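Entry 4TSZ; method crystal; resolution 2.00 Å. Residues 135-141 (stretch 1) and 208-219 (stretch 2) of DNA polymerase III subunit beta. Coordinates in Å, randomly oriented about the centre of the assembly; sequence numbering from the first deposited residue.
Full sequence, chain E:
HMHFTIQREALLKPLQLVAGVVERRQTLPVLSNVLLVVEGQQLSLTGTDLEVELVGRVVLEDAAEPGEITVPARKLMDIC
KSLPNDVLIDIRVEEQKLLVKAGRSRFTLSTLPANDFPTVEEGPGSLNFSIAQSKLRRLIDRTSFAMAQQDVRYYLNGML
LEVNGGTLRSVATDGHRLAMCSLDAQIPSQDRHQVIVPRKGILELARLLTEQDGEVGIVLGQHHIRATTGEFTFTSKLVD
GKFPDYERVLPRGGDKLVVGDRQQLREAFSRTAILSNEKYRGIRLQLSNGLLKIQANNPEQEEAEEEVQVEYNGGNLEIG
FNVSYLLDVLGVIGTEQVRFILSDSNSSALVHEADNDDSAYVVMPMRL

Stretch 1 135-141: KLRRLID
Stretch 2 208-219: LLTEQDGEVGIV

A helix often docks on a neighbouring segment by combining apolar side chains with one long polar side chain, and two segments of the DNA polymerase III beta subunit illustrate the arrangement. Residues 135-141 are helical, phi/psi near -63/-43, in a helix that begins earlier in the chain. The i to i+4 bonds Leu139 N to Lys135 O (3.2 Å), Ile140 N to Leu136 O (3.2 Å) and Asp141 N to Arg137 O (2.8 Å) hold the turns. Leu136, Arg137 and Ile140 direct their CA-to-CB bonds toward the second stretch, whereas Lys135, Arg138, Leu139 and Asp141 remain out of reach. The contact buries 275 Å², both sides summed.

The second stretch opens with Leu208, still helical (-75/-26), its CA-to-CB bond pointing away. Leu209 then leaves helical geometry at -80/64 and turns toward the helix; Leu209 CA lies 6.2 Å from Arg137 CA, which sets the register. Leu209 (chi1 m, chi2 t) has the largest area covered by the other stretch, 89 Å². Its CD1 lies 3.8 Å from CG of Leu136 (chi1 t, chi2 p) and 4.3 Å from CD1 of Ile140 (m, t), so one methyl touches residues a helical turn apart.

Arg137, extended with chi1 to chi3 all t, brings NH1 to 3.4 Å from Leu209 O, a weak hydrogen bond with an N-H...O angle of 157°. The carbonyl lies at the edge of the guanidinium, near its plane, where N-H groups can be offered. Within the helix, Arg137 NE also forms a salt bridge to Asp141 OD2 at 3.0 Å, so the guanidinium links both segments.

Thr210 (-87/-22, chi1 p) has its CA-to-CB bond pointing away, yet its CG2 comes within 4.0 Å of Arg137 NH1. Its N makes a weak bond to Leu208 O at 2.9 Å. The loop then departs: Glu211 (-70/95), Gln212 (-57/-32), Asp213 (-100/-20) and Gly214 (-67/165) make no contact through their modelled atoms, and the side chains of Glu211 and Gln212 are unmodelled beyond CA. A weak bond from Gly214 N to Glu211 O, 3.2 Å, spans the turn.

From Glu215 the chain is an extended strand, phi/psi averaging about -115/134, which continues later. Alternation now selects the contacts. Val216 (chi1 p) and Ile218 (m, m) point toward the helix: Leu136 CD2 meets Val216 CG1 at 4.0 Å and Ile218 CD1 at 3.7 Å. Glu215, Gly217 and Val219 do not reach it. Leu136 thus packs against both loop and strand.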

ATOM      1  N   LYS E 135     -12.116  16.429  19.836  1.00 55.79           N
ATOM      2  CA  LYS E 135     -12.453  17.780  19.371  1.00 55.82           C
ATOM      3  C   LYS E 135     -11.290  18.392  18.598  1.00 58.05           C
ATOM      4  O   LYS E 135     -11.510  18.996  17.543  1.00 57.70           O
ATOM      5  CB  LYS E 135     -12.860  18.694  20.535  1.00 59.32           C
ATOM      6  CG  LYS E 135     -14.209  18.366  21.142  1.00 70.69           C
ATOM      7  CD  LYS E 135     -14.552  19.335  22.258  1.00 80.35           C
ATOM      8  CE  LYS E 135     -15.858  18.986  22.925  1.00 86.40           C
ATOM      9  NZ  LYS E 135     -16.256  20.020  23.909  1.00100.73           N
ATOM     10  N   LEU E 136     -10.051  18.221  19.104  1.00 52.61           N
ATOM     11  CA  LEU E 136      -8.867  18.734  18.419  1.00 49.81           C
ATOM     12  C   LEU E 136      -8.617  17.989  17.107  1.00 50.58           C
ATOM     13  O   LEU E 136      -8.325  18.633  16.099  1.00 48.15           O
ATOM     14  CB  LEU E 136      -7.623  18.710  19.324  1.00 49.45           C
ATOM     15  CG  LEU E 136      -6.317  19.259  18.725  1.00 51.94           C
ATOM     16  CD1 LEU E 136      -6.475  20.700  18.225  1.00 51.82           C
ATOM     17  CD2 LEU E 136      -5.189  19.160  19.720  1.00 55.80           C
ATOM     18  N   ARG E 137      -8.749  16.642  17.117  1.00 47.72           N
ATOM     19  CA  ARG E 137      -8.580  15.814  15.928  1.00 46.87           C
ATOM     20  C   ARG E 137      -9.582  16.214  14.828  1.00 52.36           C
ATOM     21  O   ARG E 137      -9.184  16.291  13.664  1.00 52.67           O
ATOM     22  CB  ARG E 137      -8.689  14.308  16.249  1.00 48.90           C
ATOM     23  CG  ARG E 137      -7.987  13.474  15.189  1.00 57.08           C
ATOM     24  CD  ARG E 137      -8.326  12.006  15.203  1.00 57.32           C
ATOM     25  NE  ARG E 137      -7.792  11.376  13.995  1.00 61.34           N
ATOM     26  CZ  ARG E 137      -7.085  10.253  13.977  1.00 73.37           C
ATOM     27  NH1 ARG E 137      -6.829   9.603  15.108  1.00 53.65           N
ATOM     28  NH2 ARG E 137      -6.636   9.764  12.828  1.00 62.84           N
ATOM     29  N   ARG E 138     -10.862  16.480  15.207  1.00 48.76           N
ATOM     30  CA  ARG E 138     -11.941  16.945  14.324  1.00 48.15           C
ATOM     31  C   ARG E 138     -11.517  18.243  13.616  1.00 50.15           C
ATOM     32  O   ARG E 138     -11.646  18.329  12.405  1.00 48.01           O
ATOM     33  CB  ARG E 138     -13.238  17.177  15.122  1.00 49.91           C
ATOM     34  CG  ARG E 138     -14.448  17.624  14.280  1.00 64.65           C
ATOM     35  CD  ARG E 138     -15.623  18.093  15.144  1.00 81.99           C
ATOM     36  NE  ARG E 138     -16.904  18.105  14.411  1.00 92.66           N
ATOM     37  CZ  ARG E 138     -17.515  19.196  13.933  1.00110.17           C
ATOM     38  NH1 ARG E 138     -16.979  20.397  14.103  1.00 97.75           N
ATOM     39  NH2 ARG E 138     -18.670  19.089  13.288  1.00102.87           N
ATOM     40  N   LEU E 139     -10.981  19.232  14.365  1.00 48.36           N
ATOM     41  CA  LEU E 139     -10.518  20.511  13.805  1.00 47.98           C
ATOM     42  C   LEU E 139      -9.459  20.309  12.725  1.00 50.26           C
ATOM     43  O   LEU E 139      -9.538  20.945  11.667  1.00 50.55           O
ATOM     44  CB  LEU E 139      -9.985  21.452  14.896  1.00 48.42           C
ATOM     45  CG  LEU E 139     -10.998  22.018  15.893  1.00 54.48           C
ATOM     46  CD1 LEU E 139     -10.302  22.839  16.932  1.00 54.63           C
ATOM     47  CD2 LEU E 139     -12.046  22.893  15.211  1.00 56.61           C
ATOM     48  N   ILE E 140      -8.500  19.384  12.973  1.00 44.31           N
ATOM     49  CA  ILE E 140      -7.414  19.078  12.037  1.00 41.77           C
ATOM     50  C   ILE E 140      -7.956  18.299  10.829  1.00 43.68           C
ATOM     51  O   ILE E 140      -7.731  18.726   9.700  1.00 41.68           O
ATOM     52  CB  ILE E 140      -6.211  18.354  12.719  1.00 43.78           C
ATOM     53  CG1 ILE E 140      -5.639  19.173  13.901  1.00 44.52           C
ATOM     54  CG2 ILE E 140      -5.112  18.015  11.682  1.00 43.75           C
ATOM     55  CD1 ILE E 140      -4.704  18.380  14.891  1.00 50.66           C
ATOM     56  N   ASP E 141      -8.656  17.168  11.070  1.00 40.53           N
ATOM     57  CA  ASP E 141      -9.189  16.300  10.018  1.00 40.82           C
ATOM     58  C   ASP E 141     -10.244  16.966   9.123  1.00 44.41           C
ATOM     59  O   ASP E 141     -10.327  16.618   7.953  1.00 42.55           O
ATOM     60  CB  ASP E 141      -9.706  14.969  10.589  1.00 43.39           C
ATOM     61  CG  ASP E 141      -8.634  14.031  11.133  1.00 50.77           C
ATOM     62  OD1 ASP E 141      -7.436  14.230  10.807  1.00 48.20           O
ATOM     63  OD2 ASP E 141      -8.993  13.086  11.870  1.00 56.62           O
ATOM     64  N   LEU E 208      -1.725  11.020  16.178  1.00 53.32           N
ATOM     65  CA  LEU E 208      -1.436  10.685  17.573  1.00 54.33           C
ATOM     66  C   LEU E 208      -2.668  10.778  18.478  1.00 60.01           C
ATOM     67  O   LEU E 208      -2.705  10.093  19.499  1.00 61.13           O
ATOM     68  CB  LEU E 208      -0.305  11.572  18.124  1.00 54.26           C
ATOM     69  CG  LEU E 208       1.095  11.375  17.527  1.00 58.74           C
ATOM     70  CD1 LEU E 208       2.016  12.531  17.922  1.00 59.10           C
ATOM     71  CD2 LEU E 208       1.714  10.034  17.948  1.00 61.78           C
ATOM     72  N   LEU E 209      -3.671  11.609  18.107  1.00 57.26           N
ATOM     73  CA  LEU E 209      -4.893  11.831  18.895  1.00 58.72           C
ATOM     74  C   LEU E 209      -5.928  10.696  18.717  1.00 68.18           C
ATOM     75  O   LEU E 209      -7.042  10.914  18.229  1.00 68.47           O
ATOM     76  CB  LEU E 209      -5.500  13.228  18.615  1.00 58.03           C
ATOM     77  CG  LEU E 209      -4.615  14.442  18.888  1.00 60.39           C
ATOM     78  CD1 LEU E 209      -5.143  15.666  18.176  1.00 60.26           C
ATOM     79  CD2 LEU E 209      -4.442  14.700  20.369  1.00 61.90           C
ATOM     80  N   THR E 210      -5.548   9.484  19.158  1.00 67.10           N
ATOM     81  CA  THR E 210      -6.332   8.246  19.046  1.00 67.82           C
ATOM     82  C   THR E 210      -7.333   7.985  20.190  1.00 75.19           C
ATOM     83  O   THR E 210      -8.296   7.230  19.993  1.00 75.56           O
ATOM     84  CB  THR E 210      -5.394   7.051  18.791  1.00 75.56           C
ATOM     85  OG1 THR E 210      -4.386   7.009  19.811  1.00 78.07           O
ATOM     86  CG2 THR E 210      -4.744   7.102  17.413  1.00 70.51           C
ATOM     87  N   GLU E 211      -7.109   8.595  21.373  1.00 72.95           N
ATOM     88  CA  GLU E 211      -7.963   8.428  22.548  1.00 74.79           C
ATOM     89  C   GLU E 211      -9.307   9.101  22.334  1.00 80.37           C
ATOM     90  O   GLU E 211      -9.428  10.305  22.566  1.00 80.23           O
ATOM     91  N   GLN E 212     -10.315   8.315  21.884  1.00 77.55           N
ATOM     92  CA  GLN E 212     -11.691   8.754  21.617  1.00 77.95           C
ATOM     93  C   GLN E 212     -12.321   9.377  22.850  1.00 83.17           C
ATOM     94  O   GLN E 212     -13.116  10.307  22.720  1.00 84.72           O
ATOM     95  N   ASP E 213     -11.937   8.884  24.047  1.00 78.70           N
ATOM     96  CA  ASP E 213     -12.416   9.367  25.345  1.00 79.49           C
ATOM     97  C   ASP E 213     -11.434  10.331  26.042  1.00 79.87           C
ATOM     98  O   ASP E 213     -11.846  11.070  26.939  1.00 81.26           O
ATOM     99  CB  ASP E 213     -12.699   8.177  26.282  1.00 83.16           C
ATOM    100  CG  ASP E 213     -13.855   7.285  25.871  1.00 98.80           C
ATOM    101  OD1 ASP E 213     -13.748   6.619  24.812  1.00 99.08           O
ATOM    102  OD2 ASP E 213     -14.834   7.187  26.644  1.00107.76           O
ATOM    103  N   GLY E 214     -10.163  10.291  25.631  1.00 72.30           N
ATOM    104  CA  GLY E 214      -9.056  11.051  26.213  1.00 70.00           C
ATOM    105  C   GLY E 214      -9.026  12.559  26.079  1.00 69.06           C
ATOM    106  O   GLY E 214      -9.733  13.154  25.255  1.00 67.60           O
ATOM    107  N   GLU E 215      -8.159  13.173  26.901  1.00 63.06           N
ATOM    108  CA  GLU E 215      -7.921  14.606  26.976  1.00 61.98           C
ATOM    109  C   GLU E 215      -6.477  14.917  26.561  1.00 63.24           C
ATOM    110  O   GLU E 215      -5.585  14.074  26.713  1.00 62.19           O
ATOM    111  CB  GLU E 215      -8.156  15.081  28.416  1.00 65.18           C
ATOM    112  CG  GLU E 215      -8.673  16.506  28.526  1.00 76.08           C
ATOM    113  CD  GLU E 215     -10.176  16.719  28.464  1.00 91.57           C
ATOM    114  OE1 GLU E 215     -10.908  15.788  28.054  1.00 83.24           O
ATOM    115  OE2 GLU E 215     -10.618  17.841  28.804  1.00 81.89           O
ATOM    116  N   VAL E 216      -6.252  16.129  26.044  1.00 57.67           N
ATOM    117  CA  VAL E 216      -4.927  16.610  25.654  1.00 55.01           C
ATOM    118  C   VAL E 216      -4.682  18.017  26.226  1.00 57.31           C
ATOM    119  O   VAL E 216      -5.545  18.889  26.129  1.00 56.70           O
ATOM    120  CB  VAL E 216      -4.637  16.479  24.123  1.00 56.99           C
ATOM    121  CG1 VAL E 216      -5.624  17.283  23.272  1.00 56.87           C
ATOM    122  CG2 VAL E 216      -3.187  16.833  23.781  1.00 55.46           C
ATOM    123  N   GLY E 217      -3.528  18.190  26.855  1.00 53.29           N
ATOM    124  CA  GLY E 217      -3.097  19.474  27.377  1.00 53.83           C
ATOM    125  C   GLY E 217      -2.350  20.206  26.282  1.00 56.11           C
ATOM    126  O   GLY E 217      -1.417  19.650  25.699  1.00 54.07           O
ATOM    127  N   ILE E 218      -2.774  21.440  25.969  1.00 53.01           N
ATOM    128  CA  ILE E 218      -2.151  22.255  24.923  1.00 51.76           C
ATOM    129  C   ILE E 218      -1.441  23.461  25.511  1.00 56.73           C
ATOM    130  O   ILE E 218      -1.991  24.135  26.385  1.00 57.48           O
ATOM    131  CB  ILE E 218      -3.172  22.684  23.818  1.00 54.46           C
ATOM    132  CG1 ILE E 218      -3.845  21.468  23.122  1.00 53.70           C
ATOM    133  CG2 ILE E 218      -2.567  23.677  22.793  1.00 53.84           C
ATOM    134  CD1 ILE E 218      -2.931  20.517  22.340  1.00 56.02           C
ATOM    135  N   VAL E 219      -0.228  23.746  25.005  1.00 51.57           N
ATOM    136  CA  VAL E 219       0.536  24.930  25.372  1.00 51.61           C
ATOM    137  C   VAL E 219       0.867  25.646  24.068  1.00 55.62           C
ATOM    138  O   VAL E 219       1.454  25.055  23.155  1.00 52.72           O
ATOM    139  CB  VAL E 219       1.817  24.663  26.234  1.00 55.18           C
ATOM    140  CG1 VAL E 219       2.591  25.960  26.499  1.00 55.31           C
ATOM    141  CG2 VAL E 219       1.474  23.965  27.552  1.00 55.80           C
TER